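Local coordinates for endoribonuclease MazF3 (Mycobacterium tuberculosis, PDB 5UCT) that cleaves mRNA and 23S rRNA predominantly after the first two uridines of UUCCU sequences, as the toxin of a type II toxin-antitoxin system, at the interface of chains A and B. Numbering follows the deposited sequence. Chains: chain A/B, Endoribonuclease MazF3.

Contact 1: the interface of chains A and B. Residues chain A 31, 63-66, 96; chain B 19, 31, 65-67.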
ATOM      1  N   THR A  31       2.019   5.617   5.101  1.00 49.51           N
ATOM      2  CA  THR A  31       1.928   4.953   3.808  1.00 48.97           C
ATOM      3  C   THR A  31       1.613   5.991   2.741  1.00 50.10           C
ATOM      4  O   THR A  31       0.672   6.778   2.889  1.00 51.29           O
ATOM      5  CB  THR A  31       0.857   3.862   3.824  1.00 46.49           C
ATOM      6  OG1 THR A  31       1.149   2.918   4.860  1.00 47.59           O
ATOM      7  CG2 THR A  31       0.817   3.133   2.491  1.00 45.04           C
ATOM      8  N   ASP A  63       0.427   1.369  -7.804  1.00 64.42           N
ATOM      9  CA  ASP A  63       1.083   0.069  -7.768  1.00 64.29           C
ATOM     10  C   ASP A  63       2.414   0.101  -7.032  1.00 61.04           C
ATOM     11  O   ASP A  63       3.022  -0.959  -6.841  1.00 57.58           O
ATOM     12  CB  ASP A  63       1.301  -0.452  -9.189  1.00 71.00           C
ATOM     13  CG  ASP A  63       0.133  -1.267  -9.693  1.00 74.06           C
ATOM     14  OD1 ASP A  63      -0.367  -2.116  -8.930  1.00 72.39           O
ATOM     15  OD2 ASP A  63      -0.286  -1.054 -10.850  1.00 76.57           O
ATOM     16  N   ASN A  64       2.871   1.277  -6.609  1.00 61.10           N
ATOM     17  CA  ASN A  64       4.168   1.442  -5.968  1.00 59.02           C
ATOM     18  C   ASN A  64       4.041   2.115  -4.608  1.00 57.06           C
ATOM     19  O   ASN A  64       4.899   2.901  -4.208  1.00 57.94           O
ATOM     20  CB  ASN A  64       5.118   2.237  -6.861  1.00 63.22           C
ATOM     21  CG  ASN A  64       5.373   1.565  -8.191  1.00 70.26           C
ATOM     22  OD1 ASN A  64       5.123   2.142  -9.247  1.00 75.09           O
ATOM     23  ND2 ASN A  64       5.885   0.341  -8.147  1.00 70.41           N
ATOM     24  N   THR A  65       2.970   1.822  -3.879  1.00 54.73           N
ATOM     25  CA  THR A  65       2.789   2.427  -2.566  1.00 55.62           C
ATOM     26  C   THR A  65       3.864   1.940  -1.599  1.00 53.26           C
ATOM     27  O   THR A  65       4.317   0.793  -1.662  1.00 50.61           O
ATOM     28  CB  THR A  65       1.405   2.101  -2.006  1.00 59.74           C
ATOM     29  OG1 THR A  65       1.401   0.749  -1.530  1.00 60.80           O
ATOM     30  CG2 THR A  65       0.342   2.258  -3.088  1.00 61.40           C
ATOM     31  N   GLN A  66       4.279   2.830  -0.701  1.00 55.95           N
ATOM     32  CA  GLN A  66       5.341   2.534   0.248  1.00 57.30           C
ATOM     33  C   GLN A  66       4.982   3.114   1.606  1.00 57.13           C
ATOM     34  O   GLN A  66       4.304   4.140   1.701  1.00 60.14           O
ATOM     35  CB  GLN A  66       6.690   3.106  -0.217  1.00 64.21           C
ATOM     36  CG  GLN A  66       7.153   2.616  -1.589  1.00 72.78           C
ATOM     37  CD  GLN A  66       7.888   1.294  -1.525  1.00 77.01           C
ATOM     38  OE1 GLN A  66       8.078   0.731  -0.451  1.00 76.18           O
ATOM     39  NE2 GLN A  66       8.318   0.798  -2.679  1.00 81.08           N
ATOM     40  N   PHE A  96      -5.140  -3.969  -6.045  1.00 82.87           N
ATOM     41  CA  PHE A  96      -5.016  -5.093  -5.127  1.00 83.62           C
ATOM     42  C   PHE A  96      -6.119  -6.131  -5.291  1.00 89.24           C
ATOM     43  O   PHE A  96      -6.110  -7.136  -4.571  1.00 91.42           O
ATOM     44  CB  PHE A  96      -4.992  -4.586  -3.678  1.00 82.07           C
ATOM     45  CG  PHE A  96      -3.855  -3.643  -3.377  1.00 72.74           C
ATOM     46  CD1 PHE A  96      -2.659  -3.728  -4.072  1.00 76.76           C
ATOM     47  CD2 PHE A  96      -3.984  -2.670  -2.400  1.00 70.06           C
ATOM     48  CE1 PHE A  96      -1.618  -2.862  -3.797  1.00 75.21           C
ATOM     49  CE2 PHE A  96      -2.946  -1.803  -2.121  1.00 71.96           C
ATOM     50  CZ  PHE A  96      -1.761  -1.898  -2.819  1.00 72.13           C
TER
ATOM     51  N   THR B  19      -0.554  -7.081  -4.421  1.00 62.38           N
ATOM     52  CA  THR B  19      -0.706  -6.959  -5.864  1.00 64.92           C
ATOM     53  C   THR B  19      -1.556  -8.100  -6.406  1.00 73.06           C
ATOM     54  O   THR B  19      -1.410  -9.255  -5.994  1.00 75.05           O
ATOM     55  CB  THR B  19       0.665  -6.959  -6.546  1.00 60.68           C
ATOM     56  OG1 THR B  19       1.485  -5.932  -5.978  1.00 56.01           O
ATOM     57  CG2 THR B  19       0.519  -6.715  -8.043  1.00 61.34           C
ATOM     58  N   THR B  31       3.507  -5.375  -4.521  1.00 49.51           N
ATOM     59  CA  THR B  31       3.094  -4.734  -3.282  1.00 48.97           C
ATOM     60  C   THR B  31       2.656  -5.805  -2.294  1.00 50.10           C
ATOM     61  O   THR B  31       1.837  -6.668  -2.626  1.00 51.29           O
ATOM     62  CB  THR B  31       1.959  -3.739  -3.529  1.00 46.49           C
ATOM     63  OG1 THR B  31       2.378  -2.764  -4.490  1.00 47.59           O
ATOM     64  CG2 THR B  31       1.582  -3.029  -2.239  1.00 45.04           C
ATOM     65  N   THR B  65       2.248  -1.594   4.426  1.00 54.73           N
ATOM     66  CA  THR B  65       2.396  -2.200   3.110  1.00 55.62           C
ATOM     67  C   THR B  65       3.602  -1.614   2.382  1.00 53.26           C
ATOM     68  O   THR B  65       3.932  -0.433   2.527  1.00 50.61           O
ATOM     69  CB  THR B  65       1.135  -1.990   2.272  1.00 59.74           C
ATOM     70  OG1 THR B  65       1.113  -0.639   1.793  1.00 60.80           O
ATOM     71  CG2 THR B  65      -0.112  -2.248   3.112  1.00 61.40           C
ATOM     72  N   GLN B  66       4.268  -2.457   1.597  1.00 55.95           N
ATOM     73  CA  GLN B  66       5.475  -2.062   0.887  1.00 57.30           C
ATOM     74  C   GLN B  66       5.456  -2.658  -0.512  1.00 57.13           C
ATOM     75  O   GLN B  66       4.903  -3.738  -0.735  1.00 60.14           O
ATOM     76  CB  GLN B  66       6.742  -2.520   1.626  1.00 64.21           C
ATOM     77  CG  GLN B  66       6.867  -2.005   3.059  1.00 72.78           C
ATOM     78  CD  GLN B  66       7.483  -0.623   3.136  1.00 77.01           C
ATOM     79  OE1 GLN B  66       7.842  -0.036   2.120  1.00 76.18           O
ATOM     80  NE2 GLN B  66       7.620  -0.102   4.350  1.00 81.08           N
ATOM     81  N   THR B  67       6.067  -1.941  -1.454  1.00 50.04           N
ATOM     82  CA  THR B  67       6.310  -2.443  -2.803  1.00 52.06           C
ATOM     83  C   THR B  67       7.786  -2.813  -2.900  1.00 53.58           C
ATOM     84  O   THR B  67       8.655  -1.935  -2.858  1.00 54.03           O
ATOM     85  CB  THR B  67       5.935  -1.405  -3.860  1.00 50.70           C
ATOM     86  OG1 THR B  67       4.535  -1.117  -3.776  1.00 52.21           O
ATOM     87  CG2 THR B  67       6.248  -1.930  -5.248  1.00 51.04           C
TER
HETATM   88  O   HOH W   1       1.432  -3.671  -7.243  1.00 58.34           O
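B:Thr67 and B:Thr31 meet the A:Asp63 to A:Gln66 segment at the centre of a two-fold homodimer interface, where strand 66-69 and the 3-10 turn 62-64 join two PemK/MazF toxin subunits; MazF toxins are typically dimeric. The hydroxyl of B:Thr67 donates to the backbone carbonyl A:Thr65 O (OG1 to O 2.9 Å), tilted slightly from the carbonyl plane. With CG2 anti to the backbone N, B:Thr67 turns this methyl to the side-chain nitrogen ND2 of A:Asn64. B:Thr67 OG1 also bonds B:Thr31 OG1 at 2.8 Å, direction undecided, and B:Thr31 OG1 lies 3.0 Å from A:Asp63 O. B:Thr31 has one hydroxyl hydrogen for B:Thr67, A:Asp63 O and a water, so it cannot donate to all at once.

Across the interface, A:Gln66 bends at chi2 (-85°) and hands NE2 to B:Thr67 O at 2.8 Å, on a lone pair in the carbonyl plane, though the acceptor lies 23° out of the A:Gln66 amide plane. A:Gln66 OE1 and B:Gln66 OE1 meet tip to tip, a clash of acceptors that makes this pair doubtful.

The water bridges OD1 and O of A:Asp63 to the hydroxyls of B:Thr19 and B:Thr31. B:Thr19 OG1 accepts from B:Thr31 N at 2.6 Å, steadying B:Thr31 from behind. The CE1 to CZ rim of A:Phe96 meets the B:Thr31 methyl (CE1 to CG2 3.6 Å). The two Thr65 OG1 atoms approach to 3.6 Å, too far for a firm hydrogen bond.

Contact 2: the interface of chains A and B. Residues chain A 2, 18-20, 31, 92; chain B 95-98.
B:Phe96, the last residue of helix 85-96, lays its ring against A:Leu18, A:Thr31 and A:Ile92, while A:Arg2 and A:Arg20 seize the backbone carbonyls at the helix end.

Among the polar contacts, A:Arg2 turns the end of its guanidinium to B:Phe96 O and grips that oxygen with both terminal nitrogens, NH1 at 2.9 Å and NH2 at 2.7 Å. The oxygen lies in the guanidinium plane, with NH2 approaching nearly along the C=O axis. NH2 also donates to B:Asp97 O at 2.8 Å, this time from above the carbonyl plane and with a bent bond (115° at H). The A:Arg2 chain starts with CG anti to the backbone N and then folds at chi2 and chi3, which brings the guanidinium round to the carbonyls. A:Arg20 leaves its backbone with CG between N and the carbonyl carbon (chi1 53°), then runs extended; its NH1 reaches B:Ala95 O at 3.2 Å from the side of the C=O, tilted out of the carbonyl plane, a long and poorly aimed bond. Two positive groups at a helix C-terminus would be expected to complement the helix dipole.

In the apolar group, A:Leu18 CB lies over one face of the B:Phe96 ring, 4.0 Å from the centroid. On that same side but towards the rim come A:Thr31 CG2, at CE1 and CZ, and A:Ile92 CD1, which lies near CD2 and 3.8 Å from B:Leu98 CD1. The B:Asp97 carboxylate lies across the aliphatic start of A:Arg20 without forming a salt bridge to its guanidinium.

By seating the C-terminal helix of one subunit against the 18-20 loop and N-terminus of the other, the site probably helps to hold the dimer typical of MazF toxins together.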
ATOM      1  N   ARG A   2      -6.296  14.534   2.500  1.00104.66           N
ATOM      2  CA  ARG A   2      -5.492  13.802   1.529  1.00 98.71           C
ATOM      3  C   ARG A   2      -4.390  14.691   0.949  1.00 97.78           C
ATOM      4  O   ARG A   2      -4.433  15.045  -0.229  1.00 98.68           O
ATOM      5  CB  ARG A   2      -6.386  13.265   0.410  1.00 96.88           C
ATOM      6  CG  ARG A   2      -5.750  12.184  -0.435  1.00 91.09           C
ATOM      7  CD  ARG A   2      -5.582  10.897   0.352  1.00 85.44           C
ATOM      8  NE  ARG A   2      -6.856  10.226   0.581  1.00 84.97           N
ATOM      9  CZ  ARG A   2      -6.994   9.086   1.251  1.00 82.19           C
ATOM     10  NH1 ARG A   2      -5.934   8.480   1.769  1.00 77.35           N
ATOM     11  NH2 ARG A   2      -8.198   8.551   1.405  1.00 84.22           N
ATOM     12  N   LEU A  18      -1.336   8.173   1.727  1.00 61.11           N
ATOM     13  CA  LEU A  18      -2.403   7.180   1.738  1.00 59.00           C
ATOM     14  C   LEU A  18      -2.943   6.954   3.143  1.00 61.76           C
ATOM     15  O   LEU A  18      -4.151   6.761   3.318  1.00 65.50           O
ATOM     16  CB  LEU A  18      -1.908   5.864   1.141  1.00 53.73           C
ATOM     17  CG  LEU A  18      -1.707   5.861  -0.371  1.00 60.68           C
ATOM     18  CD1 LEU A  18      -1.433   4.452  -0.856  1.00 58.03           C
ATOM     19  CD2 LEU A  18      -2.927   6.447  -1.068  1.00 55.81           C
ATOM     20  N   THR A  19      -2.065   6.966   4.146  1.00 62.38           N
ATOM     21  CA  THR A  19      -2.502   6.819   5.527  1.00 64.92           C
ATOM     22  C   THR A  19      -3.541   7.878   5.871  1.00 73.06           C
ATOM     23  O   THR A  19      -3.413   9.045   5.488  1.00 75.05           O
ATOM     24  CB  THR A  19      -1.307   6.931   6.479  1.00 60.68           C
ATOM     25  OG1 THR A  19      -0.301   5.983   6.102  1.00 56.01           O
ATOM     26  CG2 THR A  19      -1.738   6.662   7.916  1.00 61.34           C
ATOM     27  N   ARG A  20      -4.585   7.456   6.581  1.00 77.69           N
ATOM     28  CA  ARG A  20      -5.636   8.372   6.999  1.00 85.54           C
ATOM     29  C   ARG A  20      -5.056   9.486   7.860  1.00 93.52           C
ATOM     30  O   ARG A  20      -4.243   9.238   8.753  1.00 94.87           O
ATOM     31  CB  ARG A  20      -6.715   7.605   7.766  1.00 88.15           C
ATOM     32  CG  ARG A  20      -6.186   6.775   8.931  1.00 84.82           C
ATOM     33  CD  ARG A  20      -7.198   5.755   9.433  1.00 83.41           C
ATOM     34  NE  ARG A  20      -6.721   5.071  10.635  1.00 84.44           N
ATOM     35  CZ  ARG A  20      -5.858   4.059  10.631  1.00 84.14           C
ATOM     36  NH1 ARG A  20      -5.372   3.603   9.485  1.00 80.77           N
ATOM     37  NH2 ARG A  20      -5.480   3.506  11.773  1.00 90.37           N
ATOM     38  N   THR A  31       2.019   5.617   5.101  1.00 49.51           N
ATOM     39  CA  THR A  31       1.928   4.953   3.808  1.00 48.97           C
ATOM     40  C   THR A  31       1.613   5.991   2.741  1.00 50.10           C
ATOM     41  O   THR A  31       0.672   6.778   2.889  1.00 51.29           O
ATOM     42  CB  THR A  31       0.857   3.862   3.824  1.00 46.49           C
ATOM     43  OG1 THR A  31       1.149   2.918   4.860  1.00 47.59           O
ATOM     44  CG2 THR A  31       0.817   3.133   2.491  1.00 45.04           C
ATOM     45  N   ILE A  92      -6.955   1.910  -6.082  1.00 73.92           N
ATOM     46  CA  ILE A  92      -6.413   0.970  -5.108  1.00 71.91           C
ATOM     47  C   ILE A  92      -7.152  -0.360  -5.176  1.00 74.29           C
ATOM     48  O   ILE A  92      -6.538  -1.432  -5.087  1.00 73.46           O
ATOM     49  CB  ILE A  92      -6.463   1.581  -3.694  1.00 69.72           C
ATOM     50  CG1 ILE A  92      -5.478   2.748  -3.582  1.00 65.80           C
ATOM     51  CG2 ILE A  92      -6.162   0.527  -2.637  1.00 70.83           C
ATOM     52  CD1 ILE A  92      -5.487   3.435  -2.231  1.00 71.38           C
TER
ATOM     53  N   ALA B  95      -7.565   1.599   6.651  1.00 87.05           N
ATOM     54  CA  ALA B  95      -6.176   2.032   6.754  1.00 86.42           C
ATOM     55  C   ALA B  95      -5.919   3.296   5.946  1.00 86.16           C
ATOM     56  O   ALA B  95      -5.106   4.134   6.350  1.00 78.75           O
ATOM     57  CB  ALA B  95      -5.236   0.918   6.296  1.00 74.61           C
ATOM     58  N   PHE B  96      -6.603   3.457   4.814  1.00 82.87           N
ATOM     59  CA  PHE B  96      -6.389   4.595   3.931  1.00 83.62           C
ATOM     60  C   PHE B  96      -7.587   5.533   3.854  1.00 89.24           C
ATOM     61  O   PHE B  96      -7.516   6.542   3.142  1.00 91.42           O
ATOM     62  CB  PHE B  96      -6.021   4.105   2.523  1.00 82.07           C
ATOM     63  CG  PHE B  96      -4.770   3.267   2.473  1.00 72.74           C
ATOM     64  CD1 PHE B  96      -3.756   3.448   3.400  1.00 76.76           C
ATOM     65  CD2 PHE B  96      -4.609   2.295   1.499  1.00 70.06           C
ATOM     66  CE1 PHE B  96      -2.609   2.677   3.354  1.00 75.21           C
ATOM     67  CE2 PHE B  96      -3.465   1.523   1.449  1.00 71.96           C
ATOM     68  CZ  PHE B  96      -2.464   1.713   2.376  1.00 72.13           C
ATOM     69  N   ASP B  97      -8.675   5.239   4.573  1.00 94.06           N
ATOM     70  CA  ASP B  97      -9.922   6.008   4.510  1.00100.42           C
ATOM     71  C   ASP B  97     -10.433   6.093   3.067  1.00100.78           C
ATOM     72  O   ASP B  97     -10.389   7.133   2.408  1.00101.39           O
ATOM     73  CB  ASP B  97      -9.750   7.403   5.124  1.00103.66           C
ATOM     74  CG  ASP B  97      -9.818   7.386   6.640  1.00108.31           C
ATOM     75  OD1 ASP B  97      -9.903   6.284   7.224  1.00108.13           O
ATOM     76  OD2 ASP B  97      -9.783   8.476   7.248  1.00112.81           O
ATOM     77  N   LEU B  98     -10.923   4.950   2.600  1.00100.35           N
ATOM     78  CA  LEU B  98     -11.482   4.810   1.266  1.00102.99           C
ATOM     79  C   LEU B  98     -12.965   4.477   1.368  1.00110.79           C
ATOM     80  O   LEU B  98     -13.413   3.860   2.340  1.00109.81           O
ATOM     81  CB  LEU B  98     -10.749   3.721   0.475  1.00100.32           C
ATOM     82  CG  LEU B  98      -9.233   3.905   0.356  1.00 95.68           C
ATOM     83  CD1 LEU B  98      -8.580   2.648  -0.197  1.00 89.77           C
ATOM     84  CD2 LEU B  98      -8.907   5.110  -0.513  1.00 96.02           C
TER

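The C-alpha centres of contact 1 and contact 2 lie about 12 Å apart along one two-fold symmetric interface, and they share A:Thr31 of strand 29-36. Symmetry extends the link: position 96 at the end of helix 85-96 and positions 19 and 31 serve in both, with the chains exchanged. Contact 1 lies nearer the dimer axis and rests largely on threonine hydroxyls, backbone carbonyls and a water, whereas contact 2 and its twin add aromatic packing and arginine-carbonyl bonds farther out. Together they tie the central strands to the C-terminal helices of both subunits.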